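Local atomic coordinates of pancreatic lipase related protein 2 (Equus caballus, PDB entry 1W52), a protein that probably hydrolyses galactolipids and triacylglycerols, releasing fatty acids, as a calcium-binding lipase of the alpha/beta hydrolase superfamily. Residues Val35-Phe39 and Ile125-Thr130; Lys414-Gly418 and Gly439-Asp443; Gly418-Ile422 and Glu446-Tyr450. All coordinates share one frame; numbering follows the deposited sequence.

Contact 1 (Val35-Phe39 and Ile125-Thr130); sequences VNTRF and IVGAET
The phenyl ring of F39 points its far end at the helix backbone. Its atom CE1 comes to 3.1 Å from T130 OG1, which lies at the ring edge near the ring plane. E129 O approaches obliquely, 3.4 Å from F39 CZ, which also reaches E129 CB at 3.6 Å. Ring and E129 carboxylate planes are 16° apart, but the carboxylate lies off beside T37 and the two do not stack. T37, in the middle, crosses the bent E129 chain. With OG1 anti to the carbonyl carbon (chi1 -52°) and the CG2 methyl anti to the backbone N, OG1 lies 3.4 Å from E129 CG and CG2 3.8 Å from E129 CB, so the aliphatic part of the glutamate does the packing. Its charged end makes a salt bridge from OE2 to R56. Beyond T37, the branches of V35 divide between neighbours: CG1 meets V126 CG2 and CG2 meets I125 CD1, each pair at 4.0 Å. No hydrogen bond joins the segments; the buried contact rests on packing of side chains, and of the F39 ring on the helix backbone. N36, with positive phi, ends helix 32-35 and leads into strand 38-43. That strand runs beside 50-53 and 102-107 in the central sheet, where F39 touches I53, I104 and V106. Helix 116-141 lies against this end of the sheet, V126 and T130 reaching V106 while also packing on helix 155-166.

Contact 2 (Lys414-Gly418 and Gly439-Asp443); sequences KPQLG and GTVQD
The side-chain amides of Q416 and Q442 meet almost at right angles, their planes 76° apart, with the chains behind them crossing so that Q416 CG lies 3.7 Å from Q442 CG. Both amides are probably turned over in the model. A second flat group, the backbone carbonyl of Q416, has the T440 hydroxyl over its plane. OG1 donates a hydrogen bond to Q416 O at 2.5 Å from 58° out of that plane, with a C=O...OG1 angle of 121°, which is off the lone-pair directions. T440 can reach this carbonyl because OG1 sits between its own backbone N and carbonyl carbon, while CB rests 3.7 Å from G418 CA. The threonine is also the centre of an inverse gamma turn closed by V441 N to G439 O at 2.8 Å. Both segments are irregular loops of the C-terminal PLAT domain, a beta sandwich, and they run so close that Q416 CA and Q442 CA are 4.0 Å apart. G418, with positive phi and no side chain, lets the other backbone come equally near at T440. Beside the amides, Q442 CB packs on P415 O at 3.6 Å. L417 turns its side chain from the partner loop and touches L379, while Q442 O accepts a hydrogen bond from W405 NE1.

Contact 3 (Gly418-Ile422 and Glu446-Tyr450); sequences GASRI and EQSLY
L449 fills the tight part of the contact, pressing its branched end into the curve of the chain from A419 to I422. The CD2 methyl does most of the touching: it is 3.4 Å from A419 O, 3.7 Å from I422 CG1 and 4.1 Å from R421 CA. I422 crosses L449 at a slant. Its CG1 stands anti to the carbonyl carbon (chi1 -57°) and the chain then runs on extended (chi2 179°), which also carries the terminal CD1 to 3.9 Å from L449 CD2. The CB bond of A419 points toward L449, but the methyl stays at the margin. These three apolar residues are buried. Toward G418 the contact is more polar. Q447 extends its amide to the start of the other segment, with NE2 3.5 Å from G418 CA, yet no hydrogen bond crosses the contact anywhere. The loose side lies at S420 and R421, which direct their side chains away, R421 into exposed surroundings, and at exposed E446. The opposing chain makes an inverse gamma turn at S448 before straightening toward Y450. In the PLAT sandwich, strand 435-436 supplies the neighbouring apolar surface, F435 touching both I422 and L449. R421 makes backbone hydrogen bonds with T347, and Y450 joins C436 as strand 450-451 begins.

From the N terminus, contact 1 comes first, bringing residues 35-39 back together with 125-130 across 85 intervening residues and tying the start of strand 38-43 to helix 116-141 within the lipase domain. It closes before contacts 2 and 3 open, both of which lie in the PLAT domain. These two interleave: 414-418 and 418-422 follow one another through shared G418, and their partners 439-443 and 446-450 follow in the same order, so the two loops cross. Strand 435-436 lies within both. Their centres are 10 Å apart, and V441 touches Q447 between them. Contact 1 lies about 68 Å from contact 2, centre to centre, at the other side of the molecule.

Contact 1 (Val35-Phe39 and Ile125-Thr130)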
loop_
_atom_site.group_PDB
_atom_site.type_symbol
_atom_site.label_atom_id
_atom_site.label_comp_id
_atom_site.label_asym_id
_atom_site.label_seq_id
_atom_site.Cartn_x
_atom_site.Cartn_y
_atom_site.Cartn_z
ATOM N N VAL A 35 -16.879 -23.914 -0.646
ATOM C CA VAL A 35 -15.940 -22.810 -0.299
ATOM C C VAL A 35 -15.191 -22.940 1.059
ATOM O O VAL A 35 -14.041 -22.459 1.176
ATOM C CB VAL A 35 -16.666 -21.470 -0.252
ATOM C CG1 VAL A 35 -15.699 -20.355 -0.060
ATOM C CG2 VAL A 35 -17.452 -21.239 -1.511
ATOM N N ASN A 36 -15.838 -23.572 2.057
ATOM C CA ASN A 36 -15.276 -23.791 3.390
ATOM C C ASN A 36 -14.652 -22.529 3.960
ATOM O O ASN A 36 -13.439 -22.503 4.270
ATOM C CB ASN A 36 -14.245 -24.905 3.365
ATOM C CG ASN A 36 -13.767 -25.285 4.757
ATOM O OD1 ASN A 36 -12.585 -25.613 4.976
ATOM N ND2 ASN A 36 -14.684 -25.233 5.717
ATOM N N THR A 37 -15.484 -21.471 4.062
ATOM C CA THR A 37 -15.066 -20.199 4.684
ATOM C C THR A 37 -14.811 -20.417 6.159
ATOM O O THR A 37 -15.620 -21.045 6.842
ATOM C CB THR A 37 -16.152 -19.173 4.586
ATOM O OG1 THR A 37 -16.573 -19.063 3.241
ATOM C CG2 THR A 37 -15.646 -17.805 4.942
ATOM N N ARG A 38 -13.744 -19.861 6.689
ATOM C CA ARG A 38 -13.389 -20.193 8.054
ATOM C C ARG A 38 -12.798 -18.971 8.734
ATOM O O ARG A 38 -11.735 -18.502 8.341
ATOM C CB ARG A 38 -12.377 -21.345 8.076
ATOM C CG ARG A 38 -12.926 -22.747 7.837
ATOM C CD ARG A 38 -12.065 -23.819 8.519
ATOM N NE ARG A 38 -10.660 -23.415 8.540
ATOM C CZ ARG A 38 -9.743 -23.824 9.428
ATOM N NH1 ARG A 38 -10.031 -24.689 10.396
ATOM N NH2 ARG A 38 -8.499 -23.372 9.328
ATOM N N PHE A 39 -13.481 -18.479 9.764
ATOM C CA PHE A 39 -13.045 -17.314 10.539
ATOM C C PHE A 39 -12.096 -17.694 11.669
ATOM O O PHE A 39 -12.448 -18.466 12.528
ATOM C CB PHE A 39 -14.278 -16.676 11.108
ATOM C CG PHE A 39 -15.250 -16.232 10.060
ATOM C CD1 PHE A 39 -14.941 -15.170 9.260
ATOM C CD2 PHE A 39 -16.468 -16.874 9.896
ATOM C CE1 PHE A 39 -15.817 -14.745 8.303
ATOM C CE2 PHE A 39 -17.394 -16.441 8.940
ATOM C CZ PHE A 39 -17.060 -15.378 8.130
ATOM N N ILE A 125 -20.124 -15.412 -1.738
ATOM C CA ILE A 125 -20.363 -16.173 -0.545
ATOM C C ILE A 125 -19.615 -15.628 0.677
ATOM O O ILE A 125 -20.249 -15.123 1.615
ATOM C CB ILE A 125 -20.065 -17.642 -0.823
ATOM C CG1 ILE A 125 -21.268 -18.182 -1.590
ATOM C CG2 ILE A 125 -19.802 -18.453 0.479
ATOM C CD1 ILE A 125 -21.022 -19.496 -2.207
ATOM N N VAL A 126 -18.284 -15.722 0.660
ATOM C CA VAL A 126 -17.442 -15.218 1.747
ATOM C C VAL A 126 -17.889 -13.831 2.189
ATOM O O VAL A 126 -17.744 -13.476 3.334
ATOM C CB VAL A 126 -15.974 -15.106 1.313
ATOM C CG1 VAL A 126 -15.125 -14.655 2.462
ATOM C CG2 VAL A 126 -15.429 -16.441 0.813
ATOM N N GLY A 127 -18.420 -13.039 1.269
ATOM C CA GLY A 127 -18.874 -11.701 1.597
ATOM C C GLY A 127 -19.896 -11.883 2.687
ATOM O O GLY A 127 -19.741 -11.371 3.791
ATOM N N ALA A 128 -20.922 -12.647 2.335
ATOM C CA ALA A 128 -22.039 -13.023 3.172
ATOM C C ALA A 128 -21.653 -13.768 4.432
ATOM O O ALA A 128 -22.081 -13.384 5.471
ATOM C CB ALA A 128 -22.995 -13.857 2.350
ATOM N N GLU A 129 -20.874 -14.832 4.354
ATOM C CA GLU A 129 -20.346 -15.432 5.572
ATOM C C GLU A 129 -19.892 -14.338 6.498
ATOM O O GLU A 129 -20.249 -14.342 7.666
ATOM C CB GLU A 129 -19.125 -16.307 5.339
ATOM C CG GLU A 129 -19.372 -17.495 4.451
ATOM C CD GLU A 129 -20.193 -18.569 5.125
ATOM O OE1 GLU A 129 -19.835 -18.991 6.243
ATOM O OE2 GLU A 129 -21.195 -18.996 4.529
ATOM N N THR A 130 -19.067 -13.423 5.983
ATOM C CA THR A 130 -18.432 -12.376 6.798
ATOM C C THR A 130 -19.474 -11.371 7.268
ATOM O O THR A 130 -19.711 -11.252 8.460
ATOM C CB THR A 130 -17.248 -11.718 6.021
ATOM O OG1 THR A 130 -16.122 -12.596 6.092
ATOM C CG2 THR A 130 -16.747 -10.435 6.665
#

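Contact 2 (Lys414-Gly418 and Gly439-Asp443)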
loop_
_atom_site.group_PDB
_atom_site.type_symbol
_atom_site.label_atom_id
_atom_site.label_comp_id
_atom_site.label_asym_id
_atom_site.label_seq_id
_atom_site.Cartn_x
_atom_site.Cartn_y
_atom_site.Cartn_z
ATOM N N LYS A 414 39.250 22.905 -16.378
ATOM C CA LYS A 414 39.298 22.157 -15.087
ATOM C C LYS A 414 39.043 23.080 -13.887
ATOM O O LYS A 414 39.859 23.111 -12.956
ATOM C CB LYS A 414 40.586 21.330 -14.879
ATOM C CG LYS A 414 40.598 20.034 -15.678
ATOM C CD LYS A 414 41.980 19.439 -15.822
ATOM C CE LYS A 414 42.413 19.448 -17.280
ATOM N NZ LYS A 414 43.765 18.861 -17.498
ATOM N N PRO A 415 37.901 23.791 -13.886
ATOM C CA PRO A 415 37.713 24.958 -12.999
ATOM C C PRO A 415 37.577 24.645 -11.497
ATOM O O PRO A 415 37.574 23.477 -11.102
ATOM C CB PRO A 415 36.431 25.610 -13.543
ATOM C CG PRO A 415 36.184 24.911 -14.869
ATOM C CD PRO A 415 36.689 23.537 -14.693
ATOM N N GLN A 416 37.485 25.685 -10.673
ATOM C CA GLN A 416 37.449 25.509 -9.221
ATOM C C GLN A 416 36.018 25.681 -8.740
ATOM O O GLN A 416 35.632 26.762 -8.286
ATOM C CB GLN A 416 38.398 26.501 -8.538
ATOM C CG GLN A 416 39.827 26.478 -9.106
ATOM C CD GLN A 416 40.892 26.833 -8.074
ATOM O OE1 GLN A 416 41.138 28.011 -7.815
ATOM N NE2 GLN A 416 41.528 25.816 -7.493
ATOM N N LEU A 417 35.241 24.599 -8.836
ATOM C CA LEU A 417 33.772 24.713 -8.856
ATOM C C LEU A 417 33.053 24.816 -7.481
ATOM O O LEU A 417 32.461 25.867 -7.174
ATOM C CB LEU A 417 33.145 23.631 -9.766
ATOM C CG LEU A 417 32.128 24.210 -10.786
ATOM C CD1 LEU A 417 32.786 25.165 -11.780
ATOM C CD2 LEU A 417 31.359 23.137 -11.563
ATOM N N GLY A 418 33.089 23.756 -6.670
ATOM C CA GLY A 418 32.385 23.738 -5.385
ATOM C C GLY A 418 30.853 23.854 -5.412
ATOM O O GLY A 418 30.171 23.369 -6.316
ATOM N N GLY A 439 34.820 27.747 -0.057
ATOM C CA GLY A 439 36.071 27.043 -0.284
ATOM C C GLY A 439 35.913 26.034 -1.396
ATOM O O GLY A 439 35.993 24.824 -1.152
ATOM N N THR A 440 35.719 26.551 -2.612
ATOM C CA THR A 440 35.291 25.750 -3.766
ATOM C C THR A 440 36.438 24.929 -4.359
ATOM O O THR A 440 36.968 25.255 -5.426
ATOM C CB THR A 440 34.587 26.628 -4.877
ATOM O OG1 THR A 440 35.548 27.162 -5.798
ATOM C CG2 THR A 440 33.841 27.862 -4.311
ATOM N N VAL A 441 36.801 23.853 -3.660
ATOM C CA VAL A 441 37.812 22.926 -4.151
ATOM C C VAL A 441 37.280 22.344 -5.477
ATOM O O VAL A 441 36.072 22.105 -5.652
ATOM C CB VAL A 441 38.219 21.783 -3.123
ATOM C CG1 VAL A 441 38.735 22.344 -1.781
ATOM C CG2 VAL A 441 37.070 20.833 -2.890
ATOM N N GLN A 442 38.219 22.141 -6.395
ATOM C CA GLN A 442 37.949 21.848 -7.798
ATOM C C GLN A 442 37.019 20.653 -7.955
ATOM O O GLN A 442 35.799 20.820 -7.879
ATOM C CB GLN A 442 39.280 21.627 -8.555
ATOM C CG GLN A 442 40.232 22.830 -8.545
ATOM C CD GLN A 442 41.512 22.585 -9.322
ATOM O OE1 GLN A 442 41.964 21.442 -9.453
ATOM N NE2 GLN A 442 42.101 23.660 -9.839
ATOM N N ASP A 443 37.612 19.465 -8.138
ATOM C CA ASP A 443 36.906 18.243 -8.539
ATOM C C ASP A 443 37.102 17.117 -7.542
ATOM O O ASP A 443 38.027 17.155 -6.743
ATOM C CB ASP A 443 37.379 17.763 -9.913
ATOM C CG ASP A 443 36.517 16.646 -10.458
ATOM O OD1 ASP A 443 36.760 15.476 -10.109
ATOM O OD2 ASP A 443 35.556 16.846 -11.216
#

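Contact 3 (Gly418-Ile422 and Glu446-Tyr450)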
loop_
_atom_site.group_PDB
_atom_site.type_symbol
_atom_site.label_atom_id
_atom_site.label_comp_id
_atom_site.label_asym_id
_atom_site.label_seq_id
_atom_site.Cartn_x
_atom_site.Cartn_y
_atom_site.Cartn_z
ATOM N N GLY A 418 33.089 23.756 -6.670
ATOM C CA GLY A 418 32.385 23.738 -5.385
ATOM C C GLY A 418 30.853 23.854 -5.412
ATOM O O GLY A 418 30.171 23.369 -6.316
ATOM N N ALA A 419 30.297 24.485 -4.388
ATOM C CA ALA A 419 28.855 24.644 -4.293
ATOM C C ALA A 419 28.591 25.658 -3.216
ATOM O O ALA A 419 28.815 25.386 -2.025
ATOM C CB ALA A 419 28.186 23.340 -3.946
ATOM N N SER A 420 28.149 26.836 -3.658
ATOM C CA SER A 420 27.782 27.953 -2.782
ATOM C C SER A 420 26.890 27.468 -1.636
ATOM O O SER A 420 27.226 27.642 -0.445
ATOM C CB SER A 420 27.064 29.047 -3.604
ATOM O OG SER A 420 26.605 30.120 -2.799
ATOM N N ARG A 421 25.764 26.845 -2.013
ATOM C CA ARG A 421 24.788 26.344 -1.050
ATOM C C ARG A 421 24.113 25.025 -1.493
ATOM O O ARG A 421 24.006 24.723 -2.684
ATOM C CB ARG A 421 23.776 27.461 -0.693
ATOM C CG ARG A 421 24.452 28.708 -0.046
ATOM C CD ARG A 421 23.538 29.869 0.348
ATOM N NE ARG A 421 24.297 31.118 0.487
ATOM C CZ ARG A 421 23.852 32.233 1.065
ATOM N NH1 ARG A 421 22.631 32.298 1.584
ATOM N NH2 ARG A 421 24.641 33.301 1.126
ATOM N N ILE A 422 23.728 24.240 -0.481
ATOM C CA ILE A 422 23.012 22.964 -0.607
ATOM C C ILE A 422 21.794 22.945 0.348
ATOM O O ILE A 422 21.844 22.340 1.431
ATOM C CB ILE A 422 23.943 21.752 -0.251
ATOM C CG1 ILE A 422 25.202 21.737 -1.119
ATOM C CG2 ILE A 422 23.191 20.405 -0.372
ATOM C CD1 ILE A 422 26.149 20.583 -0.788
ATOM N N GLU A 446 35.425 15.386 -1.001
ATOM C CA GLU A 446 34.325 15.295 -0.044
ATOM C C GLU A 446 34.209 16.594 0.794
ATOM O O GLU A 446 34.056 16.562 2.035
ATOM C CB GLU A 446 34.455 14.029 0.796
ATOM C CG GLU A 446 34.208 12.786 -0.045
ATOM C CD GLU A 446 34.874 11.551 0.520
ATOM O OE1 GLU A 446 36.101 11.589 0.745
ATOM O OE2 GLU A 446 34.178 10.538 0.734
ATOM N N GLN A 447 34.292 17.720 0.057
ATOM C CA GLN A 447 33.986 19.093 0.504
ATOM C C GLN A 447 32.764 19.122 1.422
ATOM O O GLN A 447 31.649 19.332 0.945
ATOM C CB GLN A 447 33.749 19.980 -0.749
ATOM C CG GLN A 447 32.757 21.162 -0.627
ATOM C CD GLN A 447 32.321 21.704 -1.972
ATOM O OE1 GLN A 447 31.349 22.456 -2.085
ATOM N NE2 GLN A 447 33.041 21.331 -2.994
ATOM N N SER A 448 32.958 18.909 2.727
ATOM C CA SER A 448 31.814 18.753 3.637
ATOM C C SER A 448 31.183 20.114 4.003
ATOM O O SER A 448 31.587 20.749 4.979
ATOM C CB SER A 448 32.218 17.964 4.890
ATOM O OG SER A 448 32.973 16.819 4.547
ATOM N N LEU A 449 30.200 20.568 3.217
ATOM C CA LEU A 449 29.485 21.819 3.517
ATOM C C LEU A 449 28.842 21.692 4.922
ATOM O O LEU A 449 28.502 20.576 5.332
ATOM C CB LEU A 449 28.437 22.118 2.421
ATOM C CG LEU A 449 28.768 23.177 1.350
ATOM C CD1 LEU A 449 29.640 22.627 0.240
ATOM C CD2 LEU A 449 27.544 23.835 0.737
ATOM N N TYR A 450 28.701 22.792 5.670
ATOM C CA TYR A 450 28.217 22.686 7.056
ATOM C C TYR A 450 27.261 23.825 7.470
ATOM O O TYR A 450 27.139 24.794 6.740
ATOM C CB TYR A 450 29.418 22.533 8.017
ATOM C CG TYR A 450 29.652 21.088 8.494
ATOM C CD1 TYR A 450 29.250 20.648 9.769
ATOM C CD2 TYR A 450 30.276 20.162 7.664
ATOM C CE1 TYR A 450 29.474 19.334 10.183
ATOM C CE2 TYR A 450 30.497 18.852 8.066
ATOM C CZ TYR A 450 30.104 18.446 9.323
ATOM O OH TYR A 450 30.346 17.149 9.693
#